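Local coordinates for putative lipoprotein (Bacteroides fragilis, PDB 3NQI) that is of unknown function but is a putative bacterial lipoprotein that may bind lipid and holds cadmium ions in its crystal form, at residues T28-T33 and F117-N122; N46-Y51 and E121-L126; V128-K133 and L170-E175. All coordinates share one frame; numbering follows the deposited sequence.

Contact 1: residues T28-T33 and F117-N122; sequences TDAAGT and FQFSEN. With CD (cadmium ion), chain H.
Phe119 brings the CE1 corner of its ring against Ala30 at the head of a tight turn, and this pair makes up most of a small surface contact. The ring atom CE1 of Phe119 lies 3.7 Å from CA of Ala30 and 3.8 Å from its CB, an apolar touch in which backbone and methyl group share the same ring corner. Beside it, CZ of Phe119 comes within 3.6 Å of O of Thr28, which sits at the ring edge, near its plane. The ring gets there because CG of Phe119 stands anti to the backbone N (chi1 177°), carrying the phenyl group out toward the turn. That turn is braced by its own bonds: Asp29 to Gly32 form a type I turn closed from N of Gly32 to O of Asp29, Gly32 takes up the left-handed conformation of a G1 beta bulge, N of Asp29 donates to O of Thr33, and OD1 of Asp29 accepts from N of Thr33 at 2.9 Å. No hydrogen bond spans the two segments. The turn joins strand 24-28 to its antiparallel partner 34-37, while the segment carrying Phe119 lies on the strand that pairs with 123-132, and the same ring rests on Val125.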
loop_
_atom_site.group_PDB
_atom_site.type_symbol
_atom_site.label_atom_id
_atom_site.label_comp_id
_atom_site.label_asym_id
_atom_site.label_seq_id
_atom_site.Cartn_x
_atom_site.Cartn_y
_atom_site.Cartn_z
ATOM N N THR A 28 5.471 14.519 4.895
ATOM C CA THR A 28 6.771 14.512 4.183
ATOM C C THR A 28 6.635 13.768 2.862
ATOM O O THR A 28 6.221 12.617 2.866
ATOM C CB THR A 28 7.867 13.861 5.040
ATOM O OG1 THR A 28 7.991 14.599 6.262
ATOM C CG2 THR A 28 9.231 13.829 4.310
ATOM N N ASP A 29 6.968 14.411 1.734
ATOM C CA ASP A 29 6.823 13.725 0.443
ATOM C C ASP A 29 8.017 12.799 0.218
ATOM O O ASP A 29 8.935 12.745 1.048
ATOM C CB ASP A 29 6.602 14.720 -0.723
ATOM C CG ASP A 29 7.822 15.564 -1.049
ATOM O OD1 ASP A 29 8.949 15.280 -0.570
ATOM O OD2 ASP A 29 7.654 16.543 -1.826
ATOM N N ALA A 30 7.984 12.053 -0.889
ATOM C CA ALA A 30 9.043 11.057 -1.215
ATOM C C ALA A 30 10.410 11.705 -1.460
ATOM O O ALA A 30 11.448 11.087 -1.244
ATOM C CB ALA A 30 8.624 10.209 -2.416
ATOM N N ALA A 31 10.409 12.958 -1.881
ATOM C CA ALA A 31 11.650 13.727 -2.010
ATOM C C ALA A 31 12.240 14.174 -0.661
ATOM O O ALA A 31 13.351 14.699 -0.647
ATOM C CB ALA A 31 11.423 14.943 -2.900
ATOM N N GLY A 32 11.516 13.955 0.445
ATOM C CA GLY A 32 11.918 14.413 1.776
ATOM C C GLY A 32 11.502 15.830 2.163
ATOM O O GLY A 32 11.908 16.325 3.202
ATOM N N THR A 33 10.688 16.499 1.346
ATOM C CA THR A 33 10.226 17.841 1.672
ATOM C C THR A 33 9.102 17.771 2.714
ATOM O O THR A 33 8.157 16.999 2.535
ATOM C CB THR A 33 9.643 18.524 0.426
ATOM O OG1 THR A 33 10.547 18.338 -0.667
ATOM C CG2 THR A 33 9.378 20.028 0.685
ATOM N N PHE A 117 6.060 0.360 -5.623
ATOM C CA PHE A 117 7.243 1.208 -5.584
ATOM C C PHE A 117 7.785 1.440 -4.190
ATOM O O PHE A 117 7.115 1.173 -3.212
ATOM C CB PHE A 117 7.003 2.531 -6.300
ATOM C CG PHE A 117 6.038 3.467 -5.595
ATOM C CD1 PHE A 117 4.690 3.463 -5.911
ATOM C CD2 PHE A 117 6.501 4.396 -4.675
ATOM C CE1 PHE A 117 3.815 4.332 -5.264
ATOM C CE2 PHE A 117 5.639 5.277 -4.045
ATOM C CZ PHE A 117 4.305 5.262 -4.343
ATOM N N GLN A 118 9.008 1.953 -4.119
ATOM C CA GLN A 118 9.666 2.212 -2.876
ATOM C C GLN A 118 9.429 3.643 -2.468
ATOM O O GLN A 118 9.706 4.561 -3.227
ATOM C CB GLN A 118 11.173 1.928 -3.002
ATOM C CG GLN A 118 11.880 2.010 -1.640
ATOM C CD GLN A 118 13.377 1.810 -1.665
ATOM O OE1 GLN A 118 13.980 1.632 -2.733
ATOM N NE2 GLN A 118 14.002 1.871 -0.465
ATOM N N PHE A 119 8.915 3.862 -1.281
ATOM C CA PHE A 119 8.741 5.241 -0.780
ATOM C C PHE A 119 10.007 5.738 -0.043
ATOM O O PHE A 119 10.500 6.869 -0.258
ATOM C CB PHE A 119 7.527 5.313 0.153
ATOM C CG PHE A 119 7.332 6.652 0.762
ATOM C CD1 PHE A 119 6.728 7.664 0.015
ATOM C CD2 PHE A 119 7.800 6.938 2.047
ATOM C CE1 PHE A 119 6.584 8.942 0.544
ATOM C CE2 PHE A 119 7.660 8.211 2.585
ATOM C CZ PHE A 119 7.015 9.220 1.816
ATOM N N SER A 120 10.500 4.900 0.848
ATOM C CA SER A 120 11.695 5.208 1.664
ATOM C C SER A 120 12.416 3.871 1.945
ATOM O O SER A 120 12.012 2.834 1.458
ATOM C CB SER A 120 11.305 5.839 2.989
ATOM O OG SER A 120 10.676 4.842 3.777
ATOM N N GLU A 121 13.493 3.900 2.720
ATOM C CA GLU A 121 14.204 2.679 3.040
ATOM C C GLU A 121 13.332 1.737 3.823
ATOM O O GLU A 121 13.543 0.539 3.757
ATOM C CB GLU A 121 15.473 2.990 3.823
ATOM C CG GLU A 121 16.524 3.634 2.920
ATOM C CD GLU A 121 17.797 3.942 3.688
ATOM O OE1 GLU A 121 17.848 3.543 4.875
ATOM O OE2 GLU A 121 18.703 4.572 3.098
ATOM N N ASN A 122 12.347 2.281 4.519
ATOM C CA ASN A 122 11.460 1.478 5.415
ATOM C C ASN A 122 10.050 1.163 4.901
ATOM O O ASN A 122 9.277 0.463 5.578
ATOM C CB ASN A 122 11.257 2.286 6.694
ATOM C CG ASN A 122 12.578 2.516 7.468
ATOM O OD1 ASN A 122 13.239 1.573 7.877
ATOM N ND2 ASN A 122 12.940 3.773 7.655
HETATM CD CD CD H . 19.914 4.689 5.401
HETATM O O HOH W 1 19.680 6.862 5.250
#

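Contact 2: residues N46-Y51 and E121-L126; sequences NARMAY and ENTIVL. With CD (cadmium ion), chain H.
Thr123 meets Arg48 and Met49 with different branches: OG1 takes a bond from Arg48, while CG2 touches both NH2 of Arg48, at 3.7 Å, and the selenium of Met49. The packed side is that of Met49, a selenomethionine whose SE lies 4.1 Å from CG2 of Thr123, the two side chains meeting tip to tip. Both residues are buried, and Val15, Lys17, Ile80 and Ala193 also pack on Met49. The Arg48 side is more open, for this residue is partly exposed and rests on Glu195; here the link is one hydrogen bond from NH2 of Arg48 to OG1 of Thr123, 3.0 Å long with an N-H...O angle of 153°. The hydroxyl lies at the edge of the guanidinium, tilted 17° from its plane. A bend at chi3 (59°) in the otherwise extended Arg48 chain turns the guanidinium toward it. Beyond the exposed Asn122, Glu121 binds a cadmium ion with both carboxylate oxygens, OE1 at 2.4 Å and OE2 at 2.6 Å; water and Glu246 also bind the metal. Strands 49-56 and 123-132 are not paired with each other: 49-56 pairs with 78-87 and 123-132 with 186-195, and their side chains meet across a buried interior, as in packed beta layers.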
loop_
_atom_site.group_PDB
_atom_site.type_symbol
_atom_site.label_atom_id
_atom_site.label_comp_id
_atom_site.label_asym_id
_atom_site.label_seq_id
_atom_site.Cartn_x
_atom_site.Cartn_y
_atom_site.Cartn_z
ATOM N N ASN A 46 -4.891 10.049 12.050
ATOM C CA ASN A 46 -4.017 9.163 12.820
ATOM C C ASN A 46 -3.535 8.027 11.883
ATOM O O ASN A 46 -4.199 7.008 11.762
ATOM C CB ASN A 46 -4.769 8.575 14.022
ATOM C CG ASN A 46 -3.838 7.972 15.072
ATOM O OD1 ASN A 46 -2.616 8.017 14.946
ATOM N ND2 ASN A 46 -4.423 7.416 16.120
ATOM N N ALA A 47 -2.445 8.249 11.174
ATOM C CA ALA A 47 -1.930 7.241 10.253
ATOM C C ALA A 47 -0.442 7.439 10.247
ATOM O O ALA A 47 0.045 8.482 10.672
ATOM C CB ALA A 47 -2.526 7.441 8.847
ATOM N N ARG A 48 0.276 6.445 9.767
ATOM C CA ARG A 48 1.715 6.539 9.609
ATOM C C ARG A 48 1.984 7.058 8.219
ATOM O O ARG A 48 2.910 7.861 8.012
ATOM C CB ARG A 48 2.356 5.171 9.855
ATOM C CG ARG A 48 3.810 5.253 10.338
ATOM C CD ARG A 48 4.545 3.916 10.367
ATOM N NE ARG A 48 4.560 3.330 9.043
ATOM C CZ ARG A 48 5.351 3.681 8.020
ATOM N NH1 ARG A 48 6.292 4.625 8.109
ATOM N NH2 ARG A 48 5.186 3.057 6.869
HETATM N N MSE A 49 1.149 6.644 7.247
HETATM C CA MSE A 49 1.276 7.078 5.854
HETATM C C MSE A 49 -0.068 7.526 5.266
HETATM O O MSE A 49 -1.072 7.031 5.658
HETATM C CB MSE A 49 1.802 5.917 5.001
HETATM C CG MSE A 49 3.193 5.409 5.339
HETATM SE SE MSE A 49 4.577 6.588 4.569
HETATM C CE MSE A 49 4.192 7.034 2.588
ATOM N N ALA A 50 -0.087 8.429 4.268
ATOM C CA ALA A 50 -1.347 8.987 3.765
ATOM C C ALA A 50 -1.292 9.305 2.288
ATOM O O ALA A 50 -0.226 9.329 1.739
ATOM C CB ALA A 50 -1.735 10.343 4.549
ATOM N N TYR A 51 -2.449 9.414 1.664
ATOM C CA TYR A 51 -2.606 10.023 0.343
ATOM C C TYR A 51 -3.250 11.418 0.524
ATOM O O TYR A 51 -4.322 11.554 1.130
ATOM C CB TYR A 51 -3.475 9.128 -0.536
ATOM C CG TYR A 51 -3.663 9.646 -1.932
ATOM C CD1 TYR A 51 -2.686 9.464 -2.889
ATOM C CD2 TYR A 51 -4.837 10.325 -2.294
ATOM C CE1 TYR A 51 -2.851 9.938 -4.203
ATOM C CE2 TYR A 51 -5.017 10.788 -3.604
ATOM C CZ TYR A 51 -4.023 10.579 -4.542
ATOM O OH TYR A 51 -4.169 11.053 -5.821
ATOM N N GLU A 121 13.493 3.900 2.720
ATOM C CA GLU A 121 14.204 2.679 3.040
ATOM C C GLU A 121 13.332 1.737 3.823
ATOM O O GLU A 121 13.543 0.539 3.757
ATOM C CB GLU A 121 15.473 2.990 3.823
ATOM C CG GLU A 121 16.524 3.634 2.920
ATOM C CD GLU A 121 17.797 3.942 3.688
ATOM O OE1 GLU A 121 17.848 3.543 4.875
ATOM O OE2 GLU A 121 18.703 4.572 3.098
ATOM N N ASN A 122 12.347 2.281 4.519
ATOM C CA ASN A 122 11.460 1.478 5.415
ATOM C C ASN A 122 10.050 1.163 4.901
ATOM O O ASN A 122 9.277 0.463 5.578
ATOM C CB ASN A 122 11.257 2.286 6.694
ATOM C CG ASN A 122 12.578 2.516 7.468
ATOM O OD1 ASN A 122 13.239 1.573 7.877
ATOM N ND2 ASN A 122 12.940 3.773 7.655
ATOM N N THR A 123 9.668 1.777 3.782
ATOM C CA THR A 123 8.282 1.732 3.314
ATOM C C THR A 123 8.166 1.475 1.826
ATOM O O THR A 123 8.797 2.146 1.007
ATOM C CB THR A 123 7.494 3.051 3.635
ATOM O OG1 THR A 123 7.578 3.329 5.029
ATOM C CG2 THR A 123 5.965 2.951 3.214
ATOM N N ILE A 124 7.292 0.544 1.473
ATOM C CA ILE A 124 6.943 0.387 0.079
ATOM C C ILE A 124 5.413 0.556 -0.087
ATOM O O ILE A 124 4.658 0.463 0.886
ATOM C CB ILE A 124 7.393 -0.964 -0.502
ATOM C CG1 ILE A 124 6.746 -2.086 0.280
ATOM C CG2 ILE A 124 8.984 -1.078 -0.521
ATOM C CD1 ILE A 124 6.926 -3.502 -0.364
ATOM N N VAL A 125 5.030 0.863 -1.333
ATOM C CA VAL A 125 3.667 1.218 -1.651
ATOM C C VAL A 125 3.111 0.375 -2.793
ATOM O O VAL A 125 3.753 0.248 -3.831
ATOM C CB VAL A 125 3.507 2.702 -1.951
ATOM C CG1 VAL A 125 1.977 3.021 -2.249
ATOM C CG2 VAL A 125 3.978 3.528 -0.732
ATOM N N LEU A 126 1.935 -0.222 -2.554
ATOM C CA LEU A 126 1.188 -0.934 -3.617
ATOM C C LEU A 126 0.016 -0.117 -4.131
ATOM O O LEU A 126 -0.865 0.217 -3.390
ATOM C CB LEU A 126 0.719 -2.309 -3.129
ATOM C CG LEU A 126 1.697 -3.487 -3.100
ATOM C CD1 LEU A 126 2.979 -3.139 -2.506
ATOM C CD2 LEU A 126 0.961 -4.725 -2.371
HETATM CD CD CD H . 19.914 4.689 5.401
HETATM O O HOH W 1 19.680 6.862 5.250
#

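Contact 3: residues V128-K133 and L170-E175; sequences VLYRVK and LRYKVE
Tyr130 and Tyr172 mark the nearest approach of two strands that run in roughly the same direction yet share no hydrogen bond: their CA atoms are 10.2 Å apart, a spacing that belongs to layers packed through side chains and not to neighbours in a sheet. Both tyrosines aim their CB toward the other strand, and the two side chains cross at about a right angle. The hydroxyl of Tyr172 does the touching. Its OH rests 3.5 Å from CD2 of Tyr130 and 4.0 Å from CB of Tyr130, meeting the second ring obliquely near its root. Tyr172 extends across the gap because its CG is anti to the backbone N (chi1 173°), while CG of Tyr130 is tucked in over its own main chain (chi1 65°), which carries that ring off across the line of approach. No direct bond joins the two segments; a water bridges them. Water 2 lies 2.7 Å from OH of Tyr172 and donates to O of Arg131, also at 2.7 Å, tying the phenol of one strand to the main chain of the other. The same hydroxyl is hydrogen-bonded to ND1 of His148, so it has two polar partners, the water and His148. OH of Tyr130 goes instead to Ser190, and the guanidinium of Arg131 bonds Asn226, with O of Asn222 and O of Pro101 as further partners. Around the pair, strand 148-155 flanks 165-174 and stacks the ring of Phe150 on Tyr172, strand 186-195 runs antiparallel beside 123-132, and helix 138-145 closes on Tyr130 through Leu145.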
loop_
_atom_site.group_PDB
_atom_site.type_symbol
_atom_site.label_atom_id
_atom_site.label_comp_id
_atom_site.label_asym_id
_atom_site.label_seq_id
_atom_site.Cartn_x
_atom_site.Cartn_y
_atom_site.Cartn_z
ATOM N N VAL A 128 -3.384 -0.544 -5.651
ATOM C CA VAL A 128 -4.259 -1.646 -5.899
ATOM C C VAL A 128 -5.493 -1.204 -6.752
ATOM O O VAL A 128 -6.145 -0.202 -6.440
ATOM C CB VAL A 128 -4.711 -2.367 -4.581
ATOM C CG1 VAL A 128 -5.318 -3.688 -4.984
ATOM C CG2 VAL A 128 -3.520 -2.583 -3.684
ATOM N N LEU A 129 -5.732 -1.906 -7.864
ATOM C CA LEU A 129 -6.972 -1.795 -8.691
ATOM C C LEU A 129 -7.798 -3.059 -8.377
ATOM O O LEU A 129 -7.354 -4.200 -8.561
ATOM C CB LEU A 129 -6.650 -1.622 -10.169
ATOM C CG LEU A 129 -7.642 -1.035 -11.195
ATOM C CD1 LEU A 129 -8.086 0.368 -10.829
ATOM C CD2 LEU A 129 -6.984 -1.029 -12.565
ATOM N N TYR A 130 -8.979 -2.844 -7.819
ATOM C CA TYR A 130 -9.783 -3.944 -7.353
ATOM C C TYR A 130 -11.296 -3.699 -7.472
ATOM O O TYR A 130 -11.724 -2.643 -7.891
ATOM C CB TYR A 130 -9.362 -4.283 -5.950
ATOM C CG TYR A 130 -9.587 -3.245 -4.880
ATOM C CD1 TYR A 130 -8.770 -2.139 -4.761
ATOM C CD2 TYR A 130 -10.603 -3.394 -3.943
ATOM C CE1 TYR A 130 -8.998 -1.137 -3.782
ATOM C CE2 TYR A 130 -10.817 -2.428 -2.936
ATOM C CZ TYR A 130 -10.002 -1.323 -2.849
ATOM O OH TYR A 130 -10.210 -0.401 -1.881
ATOM N N ARG A 131 -12.101 -4.692 -7.126
ATOM C CA ARG A 131 -13.542 -4.617 -7.356
ATOM C C ARG A 131 -14.289 -4.573 -6.046
ATOM O O ARG A 131 -14.053 -5.408 -5.184
ATOM C CB ARG A 131 -14.008 -5.844 -8.157
ATOM C CG ARG A 131 -13.600 -5.819 -9.642
ATOM C CD ARG A 131 -13.704 -7.204 -10.308
ATOM N NE ARG A 131 -12.522 -7.947 -9.945
ATOM C CZ ARG A 131 -11.497 -8.220 -10.743
ATOM N NH1 ARG A 131 -11.516 -7.903 -12.040
ATOM N NH2 ARG A 131 -10.444 -8.844 -10.209
ATOM N N VAL A 132 -15.201 -3.614 -5.900
ATOM C CA VAL A 132 -16.049 -3.519 -4.724
ATOM C C VAL A 132 -17.546 -3.698 -5.043
ATOM O O VAL A 132 -17.977 -3.701 -6.210
ATOM C CB VAL A 132 -15.792 -2.184 -3.975
ATOM C CG1 VAL A 132 -14.280 -2.114 -3.504
ATOM C CG2 VAL A 132 -16.142 -0.963 -4.822
ATOM N N LYS A 133 -18.344 -3.850 -3.984
ATOM C CA LYS A 133 -19.790 -3.903 -4.121
ATOM C C LYS A 133 -20.298 -2.504 -4.462
ATOM O O LYS A 133 -19.773 -1.527 -3.974
ATOM C CB LYS A 133 -20.400 -4.371 -2.817
ATOM C CG LYS A 133 -21.919 -4.496 -2.805
ATOM C CD LYS A 133 -22.379 -5.067 -1.458
ATOM C CE LYS A 133 -23.883 -5.272 -1.423
ATOM N NZ LYS A 133 -24.261 -5.784 -0.098
ATOM N N LEU A 170 1.247 -10.985 -1.688
ATOM C CA LEU A 170 0.007 -10.224 -1.358
ATOM C C LEU A 170 -1.107 -11.178 -1.042
ATOM O O LEU A 170 -1.502 -11.987 -1.915
ATOM C CB LEU A 170 -0.443 -9.372 -2.508
ATOM C CG LEU A 170 -1.744 -8.573 -2.314
ATOM C CD1 LEU A 170 -1.570 -7.622 -1.127
ATOM C CD2 LEU A 170 -2.004 -7.766 -3.580
ATOM N N ARG A 171 -1.570 -11.156 0.212
ATOM C CA ARG A 171 -2.717 -11.915 0.584
ATOM C C ARG A 171 -3.938 -10.976 0.739
ATOM O O ARG A 171 -3.983 -10.097 1.610
ATOM C CB ARG A 171 -2.452 -12.769 1.844
ATOM C CG ARG A 171 -1.230 -13.671 1.755
ATOM C CD ARG A 171 -1.278 -14.660 0.561
ATOM N NE ARG A 171 -0.416 -15.817 0.786
ATOM C CZ ARG A 171 -0.087 -16.731 -0.126
ATOM N NH1 ARG A 171 -0.533 -16.664 -1.373
ATOM N NH2 ARG A 171 0.695 -17.745 0.225
ATOM N N TYR A 172 -4.921 -11.165 -0.139
ATOM C CA TYR A 172 -6.086 -10.274 -0.262
ATOM C C TYR A 172 -7.297 -11.017 0.188
ATOM O O TYR A 172 -7.677 -12.043 -0.402
ATOM C CB TYR A 172 -6.238 -9.839 -1.706
ATOM C CG TYR A 172 -7.452 -9.045 -2.087
ATOM C CD1 TYR A 172 -8.144 -8.240 -1.159
ATOM C CD2 TYR A 172 -7.907 -9.058 -3.408
ATOM C CE1 TYR A 172 -9.273 -7.527 -1.524
ATOM C CE2 TYR A 172 -9.013 -8.297 -3.820
ATOM C CZ TYR A 172 -9.701 -7.514 -2.874
ATOM O OH TYR A 172 -10.801 -6.780 -3.197
ATOM N N LYS A 173 -7.866 -10.548 1.300
ATOM C CA LYS A 173 -9.007 -11.140 1.899
ATOM C C LYS A 173 -10.162 -10.121 1.914
ATOM O O LYS A 173 -9.972 -8.958 2.327
ATOM C CB LYS A 173 -8.692 -11.574 3.343
ATOM C CG LYS A 173 -9.816 -12.326 3.994
ATOM C CD LYS A 173 -9.468 -12.814 5.407
ATOM N N VAL A 174 -11.327 -10.545 1.413
ATOM C CA VAL A 174 -12.601 -9.808 1.521
ATOM C C VAL A 174 -13.424 -10.468 2.615
ATOM O O VAL A 174 -13.679 -11.667 2.543
ATOM C CB VAL A 174 -13.364 -9.788 0.190
ATOM C CG1 VAL A 174 -14.708 -8.959 0.248
ATOM C CG2 VAL A 174 -12.475 -9.252 -0.925
ATOM N N GLU A 175 -13.879 -9.684 3.599
ATOM C CA GLU A 175 -14.696 -10.217 4.705
ATOM C C GLU A 175 -16.147 -10.247 4.268
ATOM O O GLU A 175 -16.955 -9.389 4.625
ATOM C CB GLU A 175 -14.500 -9.398 6.000
ATOM C CG GLU A 175 -15.041 -10.172 7.275
ATOM C CD GLU A 175 -15.118 -9.282 8.523
ATOM O OE1 GLU A 175 -14.917 -8.068 8.401
ATOM O OE2 GLU A 175 -15.472 -9.789 9.611
HETATM O O HOH W 2 -13.035 -7.822 -4.367
#

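Overall arrangement
Read together, all three contacts draw on the hairpin of strands 117-120 and 123-132. Contact 1 is at the surface and contacts 2 and 3 are buried; contacts 2 and 3 both draw on strand 123-132, and contact 1 on its hairpin partner 117-120. Contacts 1 and 2 adjoin, sharing Glu121 and Asn122, and CD2 of Phe119 packs 3.6 Å from CE of Met49. Contact 3 lies further along the strand, on the opposite side of the chain's centre from contact 1, some 25 Å away between centres. Chemistry changes with place: a ring on a turn, touching carbon and a carbonyl oxygen, in contact 1; a hydrogen bond beside apolar packing in contact 2; and a water bridge between strands in contact 3.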